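Local coordinates for hypothetical protein XAC2396 (Xanthomonas axonopodis pv. citri, PDB 2G3W) that is of unknown function, though its compact fold, built around a variation of the PD-(D/E)XK nuclease motif, leaves a nuclease-like role possible but unproven, at residues D53-G58 with L80-G85; D68-R71 with D77-L80; K94-N97 with E101-V104. One frame throughout, in Å; residues are numbered along the deposited sequence.

Interaction 1: D53-G58 with L80-G85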
ATOM      1  N   ASP A  53       0.748  24.050  -1.984  1.00 41.67           N
ATOM      2  CA  ASP A  53       1.049  25.472  -1.885  1.00 41.25           C
ATOM      3  C   ASP A  53       1.407  25.858  -0.440  1.00 40.93           C
ATOM      4  O   ASP A  53       2.128  26.834  -0.215  1.00 40.54           O
ATOM      5  CB  ASP A  53      -0.116  26.317  -2.423  1.00 41.33           C
ATOM      6  N   ARG A  54       0.942  25.048   0.517  1.00 39.53           N
ATOM      7  CA  ARG A  54       0.991  25.392   1.944  1.00 39.20           C
ATOM      8  C   ARG A  54       1.924  24.502   2.775  1.00 38.19           C
ATOM      9  O   ARG A  54       2.165  24.765   3.957  1.00 38.54           O
ATOM     10  CB  ARG A  54      -0.424  25.412   2.532  1.00 39.60           C
ATOM     11  CG  ARG A  54      -1.334  26.374   1.800  1.00 42.73           C
ATOM     12  CD  ARG A  54      -2.619  26.668   2.546  1.00 47.56           C
ATOM     13  NE  ARG A  54      -2.436  27.507   3.734  1.00 48.89           N
ATOM     14  CZ  ARG A  54      -2.632  27.082   4.981  1.00 49.97           C
ATOM     15  NH1 ARG A  54      -3.020  25.819   5.210  1.00 49.62           N
ATOM     16  NH2 ARG A  54      -2.453  27.921   5.999  1.00 49.41           N
ATOM     17  N   LEU A  55       2.474  23.472   2.145  1.00 36.65           N
ATOM     18  CA  LEU A  55       3.473  22.648   2.798  1.00 35.12           C
ATOM     19  C   LEU A  55       4.669  23.534   3.117  1.00 34.88           C
ATOM     20  O   LEU A  55       5.121  24.316   2.260  1.00 34.53           O
ATOM     21  CB  LEU A  55       3.887  21.472   1.900  1.00 34.71           C
ATOM     22  CG  LEU A  55       4.751  20.347   2.506  1.00 34.31           C
ATOM     23  CD1 LEU A  55       4.081  19.796   3.780  1.00 35.51           C
ATOM     24  CD2 LEU A  55       4.928  19.220   1.527  1.00 34.13           C
ATOM     25  N   GLU A  56       5.165  23.429   4.349  1.00 33.93           N
ATOM     26  CA  GLU A  56       6.394  24.108   4.744  1.00 34.32           C
ATOM     27  C   GLU A  56       7.340  23.155   5.472  1.00 34.48           C
ATOM     28  O   GLU A  56       6.896  22.225   6.139  1.00 34.28           O
ATOM     29  CB  GLU A  56       6.094  25.315   5.634  1.00 33.80           C
ATOM     30  CG  GLU A  56       5.489  26.469   4.844  1.00 36.62           C
ATOM     31  CD  GLU A  56       4.770  27.472   5.703  1.00 40.03           C
ATOM     32  OE1 GLU A  56       4.800  27.334   6.950  1.00 41.91           O
ATOM     33  OE2 GLU A  56       4.163  28.401   5.112  1.00 36.99           O
ATOM     34  N   PHE A  57       8.638  23.407   5.338  1.00 34.93           N
ATOM     35  CA  PHE A  57       9.638  22.749   6.189  1.00 36.97           C
ATOM     36  C   PHE A  57       9.532  23.283   7.611  1.00 38.71           C
ATOM     37  O   PHE A  57       9.408  24.496   7.810  1.00 38.04           O
ATOM     38  CB  PHE A  57      11.058  22.967   5.622  1.00 35.68           C
ATOM     39  CG  PHE A  57      11.256  22.362   4.237  1.00 35.30           C
ATOM     40  CD1 PHE A  57      11.257  20.982   4.060  1.00 36.02           C
ATOM     41  CD2 PHE A  57      11.429  23.178   3.111  1.00 36.02           C
ATOM     42  CE1 PHE A  57      11.423  20.405   2.783  1.00 33.68           C
ATOM     43  CE2 PHE A  57      11.600  22.615   1.828  1.00 32.03           C
ATOM     44  CZ  PHE A  57      11.586  21.228   1.661  1.00 30.60           C
ATOM     45  N   GLY A  58       9.547  22.387   8.592  1.00 40.56           N
ATOM     46  CA  GLY A  58       9.611  22.780   9.997  1.00 43.48           C
ATOM     47  C   GLY A  58      11.077  22.779  10.400  1.00 45.81           C
ATOM     48  O   GLY A  58      11.934  22.375   9.610  1.00 45.77           O
ATOM     49  N   LEU A  80      -1.198  18.203   8.298  1.00 35.53           N
ATOM     50  CA  LEU A  80      -0.291  17.159   7.891  1.00 35.18           C
ATOM     51  C   LEU A  80       1.023  17.392   8.604  1.00 34.81           C
ATOM     52  O   LEU A  80       1.549  18.502   8.580  1.00 34.70           O
ATOM     53  CB  LEU A  80      -0.057  17.200   6.376  1.00 35.54           C
ATOM     54  CG  LEU A  80       0.816  16.077   5.773  1.00 36.83           C
ATOM     55  CD1 LEU A  80       0.103  14.741   5.789  1.00 36.39           C
ATOM     56  CD2 LEU A  80       1.205  16.472   4.345  1.00 36.33           C
ATOM     57  N   TRP A  81       1.539  16.333   9.213  1.00 33.91           N
ATOM     58  CA  TRP A  81       2.732  16.375  10.045  1.00 33.44           C
ATOM     59  C   TRP A  81       3.614  15.255   9.576  1.00 33.08           C
ATOM     60  O   TRP A  81       3.228  14.099   9.666  1.00 31.75           O
ATOM     61  CB  TRP A  81       2.325  16.134  11.498  1.00 33.48           C
ATOM     62  CG  TRP A  81       3.413  16.038  12.532  1.00 32.56           C
ATOM     63  CD1 TRP A  81       4.366  15.063  12.653  1.00 32.92           C
ATOM     64  CD2 TRP A  81       3.599  16.916  13.636  1.00 32.05           C
ATOM     65  NE1 TRP A  81       5.162  15.298  13.752  1.00 31.57           N
ATOM     66  CE2 TRP A  81       4.706  16.433  14.375  1.00 33.08           C
ATOM     67  CE3 TRP A  81       2.940  18.079  14.073  1.00 33.64           C
ATOM     68  CZ2 TRP A  81       5.178  17.073  15.527  1.00 34.65           C
ATOM     69  CZ3 TRP A  81       3.408  18.720  15.221  1.00 33.92           C
ATOM     70  CH2 TRP A  81       4.528  18.215  15.934  1.00 34.04           C
ATOM     71  N   ILE A  82       4.793  15.602   9.043  1.00 32.56           N
ATOM     72  CA  ILE A  82       5.719  14.603   8.476  1.00 32.44           C
ATOM     73  C   ILE A  82       7.038  14.514   9.256  1.00 31.75           C
ATOM     74  O   ILE A  82       7.731  15.527   9.398  1.00 31.68           O
ATOM     75  CB  ILE A  82       6.024  14.911   6.961  1.00 33.01           C
ATOM     76  CG1 ILE A  82       4.729  15.121   6.132  1.00 33.88           C
ATOM     77  CG2 ILE A  82       6.917  13.787   6.370  1.00 33.04           C
ATOM     78  CD1 ILE A  82       4.923  15.680   4.715  1.00 32.75           C
ATOM     79  N   ASP A  83       7.376  13.326   9.778  1.00 32.43           N
ATOM     80  CA  ASP A  83       8.631  13.091  10.494  1.00 32.81           C
ATOM     81  C   ASP A  83       9.483  12.074   9.738  1.00 33.86           C
ATOM     82  O   ASP A  83       8.963  11.037   9.274  1.00 32.99           O
ATOM     83  CB  ASP A  83       8.405  12.564  11.934  1.00 32.99           C
ATOM     84  CG  ASP A  83       8.128  13.681  12.951  1.00 32.11           C
ATOM     85  OD1 ASP A  83       8.582  14.809  12.772  1.00 30.60           O
ATOM     86  OD2 ASP A  83       7.403  13.441  13.916  1.00 33.05           O
ATOM     87  N   LEU A  84      10.772  12.371   9.581  1.00 33.21           N
ATOM     88  CA  LEU A  84      11.636  11.494   8.809  1.00 33.57           C
ATOM     89  C   LEU A  84      12.311  10.575   9.782  1.00 34.64           C
ATOM     90  O   LEU A  84      12.486  10.919  10.964  1.00 34.11           O
ATOM     91  CB  LEU A  84      12.684  12.246   7.970  1.00 33.08           C
ATOM     92  CG  LEU A  84      12.112  13.461   7.198  1.00 35.05           C
ATOM     93  CD1 LEU A  84      13.252  14.303   6.652  1.00 37.98           C
ATOM     94  CD2 LEU A  84      11.160  13.027   6.106  1.00 33.43           C
ATOM     95  N   GLY A  85      12.667   9.400   9.301  1.00 35.61           N
ATOM     96  CA  GLY A  85      13.424   8.458  10.131  1.00 36.33           C
ATOM     97  C   GLY A  85      12.573   7.466  10.889  1.00 37.59           C
ATOM     98  O   GLY A  85      11.546   6.944  10.395  1.00 37.06           O
TER

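Interaction 2: D68-R71 with D77-L80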
ATOM      1  N   ASP A  68       9.469  17.544  10.566  1.00 34.62           N
ATOM      2  CA  ASP A  68      10.320  17.946   9.441  1.00 33.64           C
ATOM      3  C   ASP A  68       9.572  18.694   8.370  1.00 33.59           C
ATOM      4  O   ASP A  68      10.108  19.623   7.741  1.00 31.69           O
ATOM      5  CB  ASP A  68      11.034  16.729   8.886  1.00 34.04           C
ATOM      6  CG  ASP A  68      11.912  16.093   9.929  1.00 34.20           C
ATOM      7  OD1 ASP A  68      12.839  16.766  10.439  1.00 38.60           O
ATOM      8  OD2 ASP A  68      11.663  14.939  10.270  1.00 31.18           O
ATOM      9  N   LEU A  69       8.330  18.289   8.129  1.00 32.18           N
ATOM     10  CA  LEU A  69       7.472  19.111   7.238  1.00 31.25           C
ATOM     11  C   LEU A  69       6.078  19.177   7.790  1.00 31.74           C
ATOM     12  O   LEU A  69       5.644  18.257   8.485  1.00 31.84           O
ATOM     13  CB  LEU A  69       7.415  18.559   5.810  1.00 30.19           C
ATOM     14  CG  LEU A  69       8.700  18.235   5.038  1.00 29.29           C
ATOM     15  CD1 LEU A  69       9.251  16.842   5.428  1.00 31.91           C
ATOM     16  CD2 LEU A  69       8.383  18.274   3.546  1.00 29.61           C
ATOM     17  N   TRP A  70       5.350  20.244   7.443  1.00 32.28           N
ATOM     18  CA  TRP A  70       3.933  20.345   7.811  1.00 32.85           C
ATOM     19  C   TRP A  70       3.124  21.317   6.973  1.00 32.63           C
ATOM     20  O   TRP A  70       3.671  22.282   6.416  1.00 30.66           O
ATOM     21  CB  TRP A  70       3.734  20.667   9.296  1.00 34.02           C
ATOM     22  CG  TRP A  70       4.469  21.867   9.870  1.00 33.99           C
ATOM     23  CD1 TRP A  70       5.372  22.686   9.247  1.00 36.09           C
ATOM     24  CD2 TRP A  70       4.376  22.323  11.222  1.00 35.20           C
ATOM     25  NE1 TRP A  70       5.824  23.654  10.135  1.00 35.67           N
ATOM     26  CE2 TRP A  70       5.234  23.436  11.356  1.00 35.42           C
ATOM     27  CE3 TRP A  70       3.663  21.871  12.350  1.00 34.98           C
ATOM     28  CZ2 TRP A  70       5.383  24.123  12.568  1.00 33.77           C
ATOM     29  CZ3 TRP A  70       3.812  22.553  13.549  1.00 35.96           C
ATOM     30  CH2 TRP A  70       4.661  23.677  13.644  1.00 34.30           C
ATOM     31  N   ARG A  71       1.842  20.991   6.856  1.00 32.39           N
ATOM     32  CA  ARG A  71       0.843  21.905   6.326  1.00 34.14           C
ATOM     33  C   ARG A  71      -0.101  22.213   7.488  1.00 33.92           C
ATOM     34  O   ARG A  71      -0.601  21.302   8.164  1.00 34.21           O
ATOM     35  CB  ARG A  71       0.099  21.280   5.157  1.00 34.06           C
ATOM     36  CG  ARG A  71      -0.985  22.201   4.615  1.00 37.96           C
ATOM     37  CD  ARG A  71      -1.661  21.623   3.398  1.00 43.83           C
ATOM     38  NE  ARG A  71      -2.439  20.417   3.698  1.00 44.19           N
ATOM     39  CZ  ARG A  71      -2.086  19.184   3.341  1.00 45.46           C
ATOM     40  NH1 ARG A  71      -0.958  18.969   2.667  1.00 45.49           N
ATOM     41  NH2 ARG A  71      -2.874  18.166   3.651  1.00 44.14           N
ATOM     42  N   ASP A  77      -3.628  24.997  13.174  1.00 37.23           N
ATOM     43  CA  ASP A  77      -3.525  23.585  13.575  1.00 37.20           C
ATOM     44  C   ASP A  77      -3.021  22.678  12.456  1.00 36.62           C
ATOM     45  O   ASP A  77      -3.448  22.827  11.319  1.00 36.92           O
ATOM     46  CB  ASP A  77      -4.862  23.112  14.137  1.00 37.77           C
ATOM     47  CG  ASP A  77      -5.337  24.005  15.270  1.00 39.48           C
ATOM     48  OD1 ASP A  77      -4.481  24.348  16.116  1.00 40.98           O
ATOM     49  OD2 ASP A  77      -6.538  24.384  15.306  1.00 40.18           O
ATOM     50  N   PRO A  78      -2.084  21.754  12.769  1.00 36.09           N
ATOM     51  CA  PRO A  78      -1.528  20.894  11.729  1.00 35.62           C
ATOM     52  C   PRO A  78      -2.551  20.013  11.015  1.00 35.52           C
ATOM     53  O   PRO A  78      -3.303  19.255  11.666  1.00 35.21           O
ATOM     54  CB  PRO A  78      -0.506  20.044  12.498  1.00 35.36           C
ATOM     55  CG  PRO A  78      -0.136  20.866  13.654  1.00 35.60           C
ATOM     56  CD  PRO A  78      -1.438  21.482  14.066  1.00 36.12           C
ATOM     57  N   ASP A  79      -2.578  20.128   9.687  1.00 35.40           N
ATOM     58  CA  ASP A  79      -3.322  19.203   8.815  1.00 36.05           C
ATOM     59  C   ASP A  79      -2.492  17.980   8.462  1.00 35.52           C
ATOM     60  O   ASP A  79      -3.007  16.856   8.338  1.00 34.93           O
ATOM     61  CB  ASP A  79      -3.767  19.904   7.517  1.00 36.54           C
ATOM     62  CG  ASP A  79      -5.133  20.488   7.615  1.00 39.29           C
ATOM     63  OD1 ASP A  79      -5.936  19.965   8.427  1.00 40.67           O
ATOM     64  OD2 ASP A  79      -5.424  21.484   6.892  1.00 43.03           O
ATOM     65  N   LEU A  80      -1.198  18.203   8.298  1.00 35.53           N
ATOM     66  CA  LEU A  80      -0.291  17.159   7.891  1.00 35.18           C
ATOM     67  C   LEU A  80       1.023  17.392   8.604  1.00 34.81           C
ATOM     68  O   LEU A  80       1.549  18.502   8.580  1.00 34.70           O
ATOM     69  CB  LEU A  80      -0.057  17.200   6.376  1.00 35.54           C
ATOM     70  CG  LEU A  80       0.816  16.077   5.773  1.00 36.83           C
ATOM     71  CD1 LEU A  80       0.103  14.741   5.789  1.00 36.39           C
ATOM     72  CD2 LEU A  80       1.205  16.472   4.345  1.00 36.33           C
TER

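Interaction 3: K94-N97 with E101-V104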
ATOM      1  N   LYS A  94       2.382  11.399  19.699  1.00 35.30           N
ATOM      2  CA  LYS A  94       2.215  12.851  19.646  1.00 36.12           C
ATOM      3  C   LYS A  94       1.753  13.312  18.262  1.00 36.12           C
ATOM      4  O   LYS A  94       0.790  14.093  18.138  1.00 35.83           O
ATOM      5  CB  LYS A  94       3.542  13.548  19.985  1.00 35.29           C
ATOM      6  CG  LYS A  94       3.476  15.104  19.906  1.00 37.84           C
ATOM      7  CD  LYS A  94       4.825  15.775  19.577  1.00 37.01           C
ATOM      8  N   ALA A  95       2.429  12.836  17.216  1.00 35.56           N
ATOM      9  CA  ALA A  95       2.084  13.320  15.877  1.00 35.07           C
ATOM     10  C   ALA A  95       0.631  12.948  15.504  1.00 34.63           C
ATOM     11  O   ALA A  95      -0.110  13.784  14.989  1.00 33.74           O
ATOM     12  CB  ALA A  95       3.079  12.807  14.850  1.00 35.56           C
ATOM     13  N   CYS A  96       0.197  11.720  15.826  1.00 33.73           N
ATOM     14  CA  CYS A  96      -1.169  11.304  15.496  1.00 33.55           C
ATOM     15  C   CYS A  96      -2.212  12.072  16.294  1.00 33.86           C
ATOM     16  O   CYS A  96      -3.337  12.362  15.819  1.00 33.45           O
ATOM     17  CB  CYS A  96      -1.351   9.797  15.691  1.00 33.78           C
ATOM     18  SG  CYS A  96      -0.734   8.836  14.272  1.00 33.83           S
ATOM     19  N   ASN A  97      -1.841  12.411  17.514  1.00 33.94           N
ATOM     20  CA  ASN A  97      -2.731  13.129  18.381  1.00 33.88           C
ATOM     21  C   ASN A  97      -2.781  14.608  18.017  1.00 34.75           C
ATOM     22  O   ASN A  97      -3.802  15.245  18.213  1.00 33.53           O
ATOM     23  CB  ASN A  97      -2.315  12.900  19.833  1.00 34.61           C
ATOM     24  CG  ASN A  97      -3.283  13.473  20.811  1.00 33.52           C
ATOM     25  OD1 ASN A  97      -4.444  13.079  20.865  1.00 33.85           O
ATOM     26  ND2 ASN A  97      -2.810  14.410  21.613  1.00 34.92           N
ATOM     27  N   GLU A 101      -3.463  14.242   9.823  1.00 34.02           N
ATOM     28  CA  GLU A 101      -2.729  13.110   9.281  1.00 34.91           C
ATOM     29  C   GLU A 101      -1.279  13.225   9.739  1.00 33.84           C
ATOM     30  O   GLU A 101      -0.712  14.307   9.708  1.00 32.53           O
ATOM     31  CB  GLU A 101      -2.786  13.081   7.741  1.00 34.87           C
ATOM     32  CG  GLU A 101      -2.065  11.807   7.140  1.00 38.17           C
ATOM     33  CD  GLU A 101      -2.098  11.718   5.588  1.00 37.86           C
ATOM     34  OE1 GLU A 101      -3.120  12.042   4.961  1.00 41.86           O
ATOM     35  OE2 GLU A 101      -1.090  11.286   4.991  1.00 43.00           O
ATOM     36  N   ALA A 102      -0.705  12.103  10.193  1.00 33.40           N
ATOM     37  CA  ALA A 102       0.698  12.038  10.559  1.00 33.29           C
ATOM     38  C   ALA A 102       1.353  11.110   9.574  1.00 33.62           C
ATOM     39  O   ALA A 102       0.724  10.126   9.139  1.00 34.60           O
ATOM     40  CB  ALA A 102       0.862  11.512  11.989  1.00 32.12           C
ATOM     41  N   VAL A 103       2.590  11.424   9.199  1.00 32.69           N
ATOM     42  CA  VAL A 103       3.378  10.585   8.280  1.00 32.25           C
ATOM     43  C   VAL A 103       4.759  10.334   8.878  1.00 32.18           C
ATOM     44  O   VAL A 103       5.424  11.266   9.341  1.00 32.52           O
ATOM     45  CB  VAL A 103       3.539  11.293   6.893  1.00 31.81           C
ATOM     46  CG1 VAL A 103       4.224  10.377   5.822  1.00 30.33           C
ATOM     47  CG2 VAL A 103       2.148  11.818   6.384  1.00 32.85           C
ATOM     48  N   VAL A 104       5.189   9.079   8.860  1.00 32.46           N
ATOM     49  CA  VAL A 104       6.550   8.717   9.156  1.00 33.05           C
ATOM     50  C   VAL A 104       7.166   8.228   7.843  1.00 33.67           C
ATOM     51  O   VAL A 104       6.600   7.374   7.177  1.00 32.83           O
ATOM     52  CB  VAL A 104       6.564   7.575  10.200  1.00 33.81           C
ATOM     53  CG1 VAL A 104       8.010   7.017  10.427  1.00 33.67           C
ATOM     54  CG2 VAL A 104       5.989   8.061  11.462  1.00 30.99           C
TER

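Interaction 1: D53-G58 with L80-G85
Asp83 OD2, on the strand whose Leu80 and Ile82 meet Leu55, is gripped by two donors: Trp81 NE1 at 2.9 Å and Arg91, which forms a salt bridge to the same oxygen. Residues two apart on an extended strand share a face, so the indole of Trp81 can deliver its N-H to Asp83. The oxygen lies almost in the ring plane, while the N-H comes in from above the carboxylate plane, 53° out of it. On the other face of the strand stand Leu80 and Ile82, and on this face the side chain of Leu55, from the earlier segment 53-58, meets them. Leu55 has CG anti to its backbone N (chi1 -169°), which carries its CD1 branch across to both of them. CD1 stands 4.3 Å from Ile82 CD1 and 4.4 Å from Leu80 CD2, three methyl groups meeting by loose van der Waals contact. Their backbones are not sheet neighbours: strand 69-72 runs between strands 56-57 and 78-84 in the mixed sheet at the heart of this PD-(D/E)XK-related fold, and the nearest CA atoms, those of Leu55 and Leu80, are 8.4 Å apart. Branched aliphatic side chains suit this place because they can reach past the intervening strand, and all three residues are buried. Leu55 also packs on Phe47 of helix 37-49, and Ile82 on Phe50 and on Ile105 of the parallel strand 101-106.

Interaction 2: D68-R71 with D77-L80
Arg71 and the pair Asp79-Leu80 are joined first through the backbone. Arg71 O accepts two N-H groups, from Asp79 N at 2.8 Å and from Leu80 N at 3.2 Å, and both donors lie in its carbonyl plane. In return Arg71 N gives its hydrogen to Leu80 O over 3.0 Å. That carbonyl oxygen has a second, weaker neighbour in Trp70 CA, a CA-H...O contact of 3.1 Å.

Apolar packing follows on both sides of the strand pair. The side chains of Trp70 and Pro78 lie side by side and point the same way, with Trp70 CE3 4.1 Å from Pro78 CG. The rigid proline ring offers its CG methylene to the indole. Arg71 lays its guanidinium, not its methylenes, on Leu80: after an extended start the chain bends at chi3 (67°) and brings the flat group over it. Leu80 CB sits 3.8 Å above one face of that group, offset toward its rim, while Arg71 NH1 comes within 3.7 Å of Leu80 CD2. A long side chain with a flat end suits this place, because the weakly hydrated faces of a guanidinium can lie on aliphatic carbons while its N-H groups point outward in its plane.

Electrostatics add little that is specific. Arg71 NE and Asp79 OD2 are 4.5 Å apart, beyond a salt bridge, and the planes of the two groups are 45° from one another; the attraction is probably only a general one. Asp79 also has a weak, long ion pair with Arg100.

Two successive residues, Asp79 and Leu80, facing the single Arg71 make a classic beta bulge in the antiparallel hairpin of strands 69-72 and 78-84.

Interaction 3: K94-N97 with E101-V104
Ala95 and Ala102 point their CB atoms at one another, methyl against methyl, 3.8 Å apart. The first belongs to helix 89-98 and the second to strand 101-106, so helix and strand meet through the smallest side chains that still have a CB. Ala102 CB also lies 3.8 Å from the carbonyl carbon of Ala95, resting on the helix backbone itself. Such a close approach needs small residues: the bare methyls of the two alanines let the CA atoms of Cys96 and Ala102 come to 5.3 Å.

Cys96 comes to the same methyl from another direction. Its CB does not aim straight at the strand, but with SG anti to the carbonyl carbon (chi1 -81°) the sulfur lies 3.9 Å from Ala102 CB. A polarisable sulfur packs well against a methyl; the Cys96 side chain also touches Tyr126 and Leu129 of strand 129-133, next to 101-106 in the sheet.

Strand alternation turns Glu101 and Val103 away from the helix. Val103 packs on Leu80 and Ile82, whereas Glu101 forms a salt bridge with Arg130. On the helix side, Ala95 leans also on Trp81 of strand 78-84. The helix therefore covers one face of both parallel strands, 78-84 and 101-106, which it connects in a beta-alpha-beta crossover unit.

Interactions 1 and 2 lie within one sheet and share strand 78-84; interaction 3 sets helix 89-98 on the neighbouring strand 101-106. Interactions 1 and 2 share Leu80, have centres about 5 Å apart, and are tied by a probable hydrogen bond from Glu56 N to Trp70 O of 2.8 Å. Leu84 N reaches Asp68 OD2 over the same distance. Toward interaction 3, whose centre is about 11 Å from that of interaction 1, Val103 N meets Trp81 O at 2.8 Å, and Asp83 N probably bonds to Val103 O at 2.9 Å. Between interactions 2 and 3 the bulge residue Asp79 offers its O to Glu101 N at 3.0 Å, joining hairpin to crossover.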